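Local coordinates for oxysterol-binding protein homolog 3 (Saccharomyces cerevisiae, PDB 4IC4) that carries lipids in a hydrophobic pocket between membranes, coupled to phosphoinositides, and helps maintain sterol distribution, the part described being its lipid-binding OSBP-related domain, at residues 64-69 and 340-345; 121-126 and 347-352. All blocks are in the same frame, centred on the assembly; numbering follows the deposited sequence.

How the interactions relate
Both contacts involve helix 335-354 of the OSBP-related domain. Residues 340-345 belong to interaction 1 and residues 347-352, further along the same helix, to interaction 2. The centres of the two contacts are about 13 Å apart. They touch where Leu345 CD2 packs on Leu123 CD1 at 3.8 Å. The segments alternate along the chain, in the order 64-69, 121-126, 340-345, 347-352, with most of the beta strands between the second and third. The helix thus packs against two segments from much earlier in the chain. It also carries Glu346 to Arg350 of the phosphatidylinositol 4-phosphate site. Interaction 2 includes residues of that site and interaction 1 lies next to it.

Interaction 1 of 2, residues 64-69 and 340-345; sequences TSNEPI and EWKLKL
Lys342 reaches from helix 335-354 to the side-chain amide of Asn66, and this pair makes the whole direct contact. NZ of Lys342 donates a hydrogen bond of 2.8 Å to OD1 of Asn66. The two side chains come from opposite directions, and the lysine nitrogen reaches the amide oxygen. The C=O...N angle is 130°. NZ sits 27° out of the carbonyl plane. CE of Lys342 lies 3.6 Å from the same OD1.

The lysine has CG anti to the backbone N (chi1 -177°) and is extended from there to NZ. This length lets it span a wide separation, since the CA atoms of Asn66 and Lys342 are 10.7 Å apart. CG of Asn66 lies beside its own backbone N, and the CB of Asn66 points toward the helix.

The tight part is the Asn66 end. Asn66 is buried and held through several polar groups. Its ND2 bonds to the backbone O of Lys118, and its backbone O bonds to the hydroxyl of Tyr330. Both amide ends are therefore engaged, which would fix the amide's rotation. NZ of Lys342 has a second acceptor, the backbone O of Met61.

The helix end is looser. Lys342 is partly exposed, and along its length it touches residues 64-69 near its end alone. The two segments bury just 73 Å² between them.

Asn66 lies in the short strand 66-67, beside strand 118-120. Met61 and Lys118 are residues of the phosphatidylinositol 4-phosphate site, and the side chain of Lys342 lies about 4 Å from that of Glu346, another residue of the site. The contact thus joins helix 335-354 to the strand region next to the phosphatidylinositol 4-phosphate site of the OSBP-related domain, and is consistent with a second-shell role.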
loop_
_atom_site.group_PDB
_atom_site.type_symbol
_atom_site.label_atom_id
_atom_site.label_comp_id
_atom_site.label_asym_id
_atom_site.label_seq_id
_atom_site.Cartn_x
_atom_site.Cartn_y
_atom_site.Cartn_z
ATOM N N THR A 64 6.157 8.546 17.567
ATOM C CA THR A 64 7.117 7.452 17.656
ATOM C C THR A 64 6.497 6.100 17.302
ATOM O O THR A 64 7.213 5.118 17.092
ATOM C CB THR A 64 7.731 7.376 19.063
ATOM O OG1 THR A 64 6.683 7.373 20.037
ATOM C CG2 THR A 64 8.657 8.562 19.301
ATOM N N SER A 65 5.167 6.053 17.238
ATOM C CA SER A 65 4.457 4.827 16.879
ATOM C C SER A 65 4.390 4.695 15.361
ATOM O O SER A 65 3.915 3.687 14.839
ATOM C CB SER A 65 3.029 4.848 17.425
ATOM O OG SER A 65 3.004 4.915 18.840
ATOM N N ASN A 66 4.862 5.719 14.659
ATOM C CA ASN A 66 4.829 5.726 13.199
ATOM C C ASN A 66 6.157 5.397 12.529
ATOM O O ASN A 66 7.215 5.375 13.166
ATOM C CB ASN A 66 4.406 7.114 12.696
ATOM C CG ASN A 66 3.000 7.490 13.103
ATOM O OD1 ASN A 66 2.708 8.667 13.334
ATOM N ND2 ASN A 66 2.116 6.511 13.175
ATOM N N GLU A 67 6.068 5.123 11.229
ATOM C CA GLU A 67 7.226 4.912 10.373
ATOM C C GLU A 67 7.111 6.158 9.484
ATOM O O GLU A 67 6.016 6.711 9.334
ATOM C CB GLU A 67 7.118 3.612 9.567
ATOM C CG GLU A 67 5.819 3.412 8.823
ATOM C CD GLU A 67 5.782 2.091 8.078
ATOM O OE1 GLU A 67 6.625 1.216 8.374
ATOM O OE2 GLU A 67 4.906 1.925 7.205
ATOM N N PRO A 68 8.222 6.618 8.892
ATOM C CA PRO A 68 8.199 7.820 8.051
ATOM C C PRO A 68 7.551 7.835 6.668
ATOM O O PRO A 68 8.161 8.291 5.704
ATOM C CB PRO A 68 9.670 8.234 8.011
ATOM C CG PRO A 68 10.372 6.924 8.028
ATOM C CD PRO A 68 9.599 6.115 9.053
ATOM N N ILE A 69 6.320 7.345 6.578
ATOM C CA ILE A 69 5.557 7.387 5.325
ATOM C C ILE A 69 4.077 7.479 5.688
ATOM O O ILE A 69 3.692 7.188 6.824
ATOM C CB ILE A 69 5.756 6.133 4.408
ATOM C CG1 ILE A 69 5.329 4.859 5.136
ATOM C CG2 ILE A 69 7.191 6.064 3.904
ATOM C CD1 ILE A 69 5.211 3.665 4.204
ATOM N N GLU A 340 5.243 17.816 17.410
ATOM C CA GLU A 340 4.553 19.098 17.404
ATOM C C GLU A 340 3.804 19.297 16.089
ATOM O O GLU A 340 2.662 19.758 16.074
ATOM C CB GLU A 340 5.552 20.238 17.612
ATOM C CG GLU A 340 4.908 21.543 18.042
ATOM C CD GLU A 340 5.927 22.616 18.380
ATOM O OE1 GLU A 340 6.852 22.332 19.171
ATOM O OE2 GLU A 340 5.799 23.746 17.860
ATOM N N TRP A 341 4.451 18.942 14.982
ATOM C CA TRP A 341 3.824 19.084 13.675
ATOM C C TRP A 341 2.651 18.123 13.496
ATOM O O TRP A 341 1.632 18.494 12.917
ATOM C CB TRP A 341 4.847 18.861 12.559
ATOM C CG TRP A 341 5.576 20.105 12.147
ATOM C CD1 TRP A 341 6.914 20.356 12.272
ATOM C CD2 TRP A 341 5.008 21.254 11.511
ATOM N NE1 TRP A 341 7.212 21.594 11.748
ATOM C CE2 TRP A 341 6.062 22.166 11.275
ATOM C CE3 TRP A 341 3.710 21.602 11.116
ATOM C CZ2 TRP A 341 5.856 23.404 10.661
ATOM C CZ3 TRP A 341 3.505 22.836 10.504
ATOM C CH2 TRP A 341 4.575 23.720 10.283
ATOM N N LYS A 342 2.795 16.889 13.978
ATOM C CA LYS A 342 1.715 15.916 13.856
ATOM C C LYS A 342 0.467 16.476 14.534
ATOM O O LYS A 342 -0.620 16.489 13.955
ATOM C CB LYS A 342 2.119 14.583 14.494
ATOM C CG LYS A 342 1.074 13.486 14.340
ATOM C CD LYS A 342 1.583 12.144 14.844
ATOM C CE LYS A 342 0.503 11.078 14.728
ATOM N NZ LYS A 342 0.971 9.755 15.225
ATOM N N LEU A 343 0.633 16.959 15.760
ATOM C CA LEU A 343 -0.483 17.533 16.503
ATOM C C LEU A 343 -1.063 18.746 15.779
ATOM O O LEU A 343 -2.279 18.929 15.733
ATOM C CB LEU A 343 -0.025 17.936 17.904
ATOM C CG LEU A 343 0.439 16.783 18.797
ATOM C CD1 LEU A 343 1.001 17.331 20.098
ATOM C CD2 LEU A 343 -0.726 15.841 19.069
ATOM N N LYS A 344 -0.189 19.568 15.209
ATOM C CA LYS A 344 -0.623 20.760 14.492
ATOM C C LYS A 344 -1.468 20.425 13.263
ATOM O O LYS A 344 -2.524 21.015 13.054
ATOM C CB LYS A 344 0.589 21.596 14.076
ATOM C CG LYS A 344 0.260 22.778 13.164
ATOM C CD LYS A 344 -0.749 23.732 13.796
ATOM C CE LYS A 344 -0.170 24.451 15.002
ATOM N NZ LYS A 344 -1.150 25.414 15.580
ATOM N N LEU A 345 -1.005 19.482 12.449
ATOM C CA LEU A 345 -1.758 19.103 11.258
ATOM C C LEU A 345 -3.126 18.535 11.626
ATOM O O LEU A 345 -4.124 18.832 10.972
ATOM C CB LEU A 345 -0.978 18.078 10.432
ATOM C CG LEU A 345 -0.092 18.608 9.301
ATOM C CD1 LEU A 345 0.979 19.532 9.853
ATOM C CD2 LEU A 345 0.528 17.428 8.561
#

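Interaction 2 of 2, residues 121-126 and 347-352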
loop_
_atom_site.group_PDB
_atom_site.type_symbol
_atom_site.label_atom_id
_atom_site.label_comp_id
_atom_site.label_asym_id
_atom_site.label_seq_id
_atom_site.Cartn_x
_atom_site.Cartn_y
_atom_site.Cartn_z
ATOM N N ASN A 121 -1.370 8.724 9.357
ATOM C CA ASN A 121 -2.701 8.794 8.768
ATOM C C ASN A 121 -2.711 10.015 7.851
ATOM O O ASN A 121 -2.397 11.124 8.277
ATOM C CB ASN A 121 -3.770 8.983 9.847
ATOM C CG ASN A 121 -3.905 7.780 10.747
ATOM O OD1 ASN A 121 -4.127 6.667 10.280
ATOM N ND2 ASN A 121 -3.780 7.999 12.052
ATOM N N PRO A 122 -3.055 9.827 6.572
ATOM C CA PRO A 122 -3.073 10.990 5.684
ATOM C C PRO A 122 -4.190 11.946 6.088
ATOM O O PRO A 122 -5.131 11.565 6.782
ATOM C CB PRO A 122 -3.342 10.377 4.311
ATOM C CG PRO A 122 -2.853 8.964 4.446
ATOM C CD PRO A 122 -3.308 8.584 5.827
ATOM N N LEU A 123 -4.074 13.191 5.654
ATOM C CA LEU A 123 -5.103 14.176 5.931
ATOM C C LEU A 123 -6.122 14.062 4.801
ATOM O O LEU A 123 -5.797 13.593 3.712
ATOM C CB LEU A 123 -4.506 15.583 5.915
ATOM C CG LEU A 123 -3.384 15.833 6.919
ATOM C CD1 LEU A 123 -2.786 17.213 6.677
ATOM C CD2 LEU A 123 -3.928 15.714 8.340
ATOM N N LEU A 124 -7.362 14.456 5.060
ATOM C CA LEU A 124 -8.351 14.434 3.999
ATOM C C LEU A 124 -7.806 15.353 2.895
ATOM O O LEU A 124 -7.337 16.458 3.171
ATOM C CB LEU A 124 -9.692 14.960 4.511
ATOM C CG LEU A 124 -10.810 15.104 3.477
ATOM C CD1 LEU A 124 -11.157 13.755 2.868
ATOM C CD2 LEU A 124 -12.028 15.697 4.167
ATOM N N ALA A 125 -7.857 14.876 1.656
ATOM C CA ALA A 125 -7.391 15.624 0.488
ATOM C C ALA A 125 -5.881 15.562 0.289
ATOM O O ALA A 125 -5.349 16.168 -0.640
ATOM C CB ALA A 125 -7.867 17.077 0.549
ATOM N N GLU A 126 -5.186 14.853 1.172
ATOM C CA GLU A 126 -3.751 14.676 1.000
ATOM C C GLU A 126 -3.622 13.775 -0.235
ATOM O O GLU A 126 -4.488 12.936 -0.501
ATOM C CB GLU A 126 -3.142 13.983 2.226
ATOM C CG GLU A 126 -1.651 13.669 2.106
ATOM C CD GLU A 126 -1.051 13.174 3.414
ATOM O OE1 GLU A 126 -0.050 12.427 3.374
ATOM O OE2 GLU A 126 -1.576 13.539 4.488
ATOM N N GLN A 347 -4.837 19.167 14.329
ATOM C CA GLN A 347 -5.616 20.265 14.878
ATOM C C GLN A 347 -6.182 21.158 13.769
ATOM O O GLN A 347 -7.342 21.567 13.822
ATOM C CB GLN A 347 -4.733 21.080 15.829
ATOM C CG GLN A 347 -5.479 21.848 16.899
ATOM C CD GLN A 347 -6.284 22.996 16.344
ATOM O OE1 GLN A 347 -5.741 23.900 15.709
ATOM N NE2 GLN A 347 -7.588 22.971 16.585
ATOM N N LEU A 348 -5.371 21.463 12.761
ATOM C CA LEU A 348 -5.841 22.306 11.668
ATOM C C LEU A 348 -6.984 21.622 10.930
ATOM O O LEU A 348 -7.962 22.259 10.542
ATOM C CB LEU A 348 -4.702 22.604 10.685
ATOM C CG LEU A 348 -3.572 23.488 11.212
ATOM C CD1 LEU A 348 -2.529 23.652 10.119
ATOM C CD2 LEU A 348 -4.115 24.847 11.638
ATOM N N GLN A 349 -6.855 20.317 10.730
ATOM C CA GLN A 349 -7.896 19.567 10.044
ATOM C C GLN A 349 -9.187 19.534 10.859
ATOM O O GLN A 349 -10.278 19.666 10.303
ATOM C CB GLN A 349 -7.415 18.149 9.765
ATOM C CG GLN A 349 -8.477 17.246 9.189
ATOM C CD GLN A 349 -7.892 15.963 8.675
ATOM O OE1 GLN A 349 -7.681 15.805 7.475
ATOM N NE2 GLN A 349 -7.597 15.043 9.583
ATOM N N ARG A 350 -9.060 19.351 12.168
ATOM C CA ARG A 350 -10.231 19.321 13.033
ATOM C C ARG A 350 -10.951 20.670 12.990
ATOM O O ARG A 350 -12.183 20.721 12.960
ATOM C CB ARG A 350 -9.834 19.000 14.474
ATOM C CG ARG A 350 -11.008 19.071 15.438
ATOM C CD ARG A 350 -11.333 17.724 16.052
ATOM N NE ARG A 350 -10.653 17.532 17.330
ATOM C CZ ARG A 350 -10.939 18.208 18.441
ATOM N NH1 ARG A 350 -11.895 19.129 18.438
ATOM N NH2 ARG A 350 -10.273 17.955 19.560
ATOM N N GLU A 351 -10.183 21.758 12.988
ATOM C CA GLU A 351 -10.765 23.098 12.935
ATOM C C GLU A 351 -11.538 23.281 11.635
ATOM O O GLU A 351 -12.641 23.820 11.632
ATOM C CB GLU A 351 -9.674 24.169 13.038
ATOM C CG GLU A 351 -8.984 24.238 14.388
ATOM C CD GLU A 351 -9.901 24.731 15.492
ATOM O OE1 GLU A 351 -9.464 24.755 16.663
ATOM O OE2 GLU A 351 -11.055 25.100 15.192
ATOM N N ARG A 352 -10.955 22.840 10.523
ATOM C CA ARG A 352 -11.627 22.953 9.234
ATOM C C ARG A 352 -12.917 22.147 9.247
ATOM O O ARG A 352 -13.960 22.605 8.780
ATOM C CB ARG A 352 -10.733 22.428 8.105
ATOM C CG ARG A 352 -9.545 23.309 7.766
ATOM C CD ARG A 352 -8.961 22.925 6.407
ATOM N NE ARG A 352 -8.311 21.617 6.417
ATOM C CZ ARG A 352 -7.054 21.413 6.795
ATOM N NH1 ARG A 352 -6.310 22.439 7.194
ATOM N NH2 ARG A 352 -6.534 20.195 6.767
HETATM O O HOH W 1 -5.983 12.534 9.279
HETATM O O HOH W 2 -7.709 17.840 5.518
#
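OE1 of Gln349 is gripped by the backbone N of Leu124 and by water 2. The Leu124 N to Gln349 OE1 bond is 2.8 Å long and nearly straight, with an N-H...O angle of 160°. The donor lies in the carbonyl plane. Water 2 donates to the same OE1 and to the backbone O of Leu124, and accepts from NH2 of Arg352. It meets the guanidinium at its edge, in plane.

The other end of the amide is held too. NE2 of Gln349 donates to water 1 at 3.0 Å, and this water donates to the backbone O of Pro122. Gln349 has CG anti to its backbone N (chi1 174°) and runs out extended, which carries the amide to the loop. Leu123 packs obliquely across it, with CD2 3.9 Å from NE2 of Gln349.

The loop is braced from within. Leu123 to Glu126 form a type II beta turn, and OE2 of Glu126 accepts a hydrogen bond from the backbone N of Leu123, which lies above the carboxylate plane. Arg324 forms a salt bridge with that carboxylate.

Gln349 belongs to the phosphatidylinositol 4-phosphate site, and its side chain also touches that of His146. The contact joins helix 335-354 to the connection between strands 118-120 and 127-132, from which Asn121, Pro122 and Glu126 pack on helix 71-76.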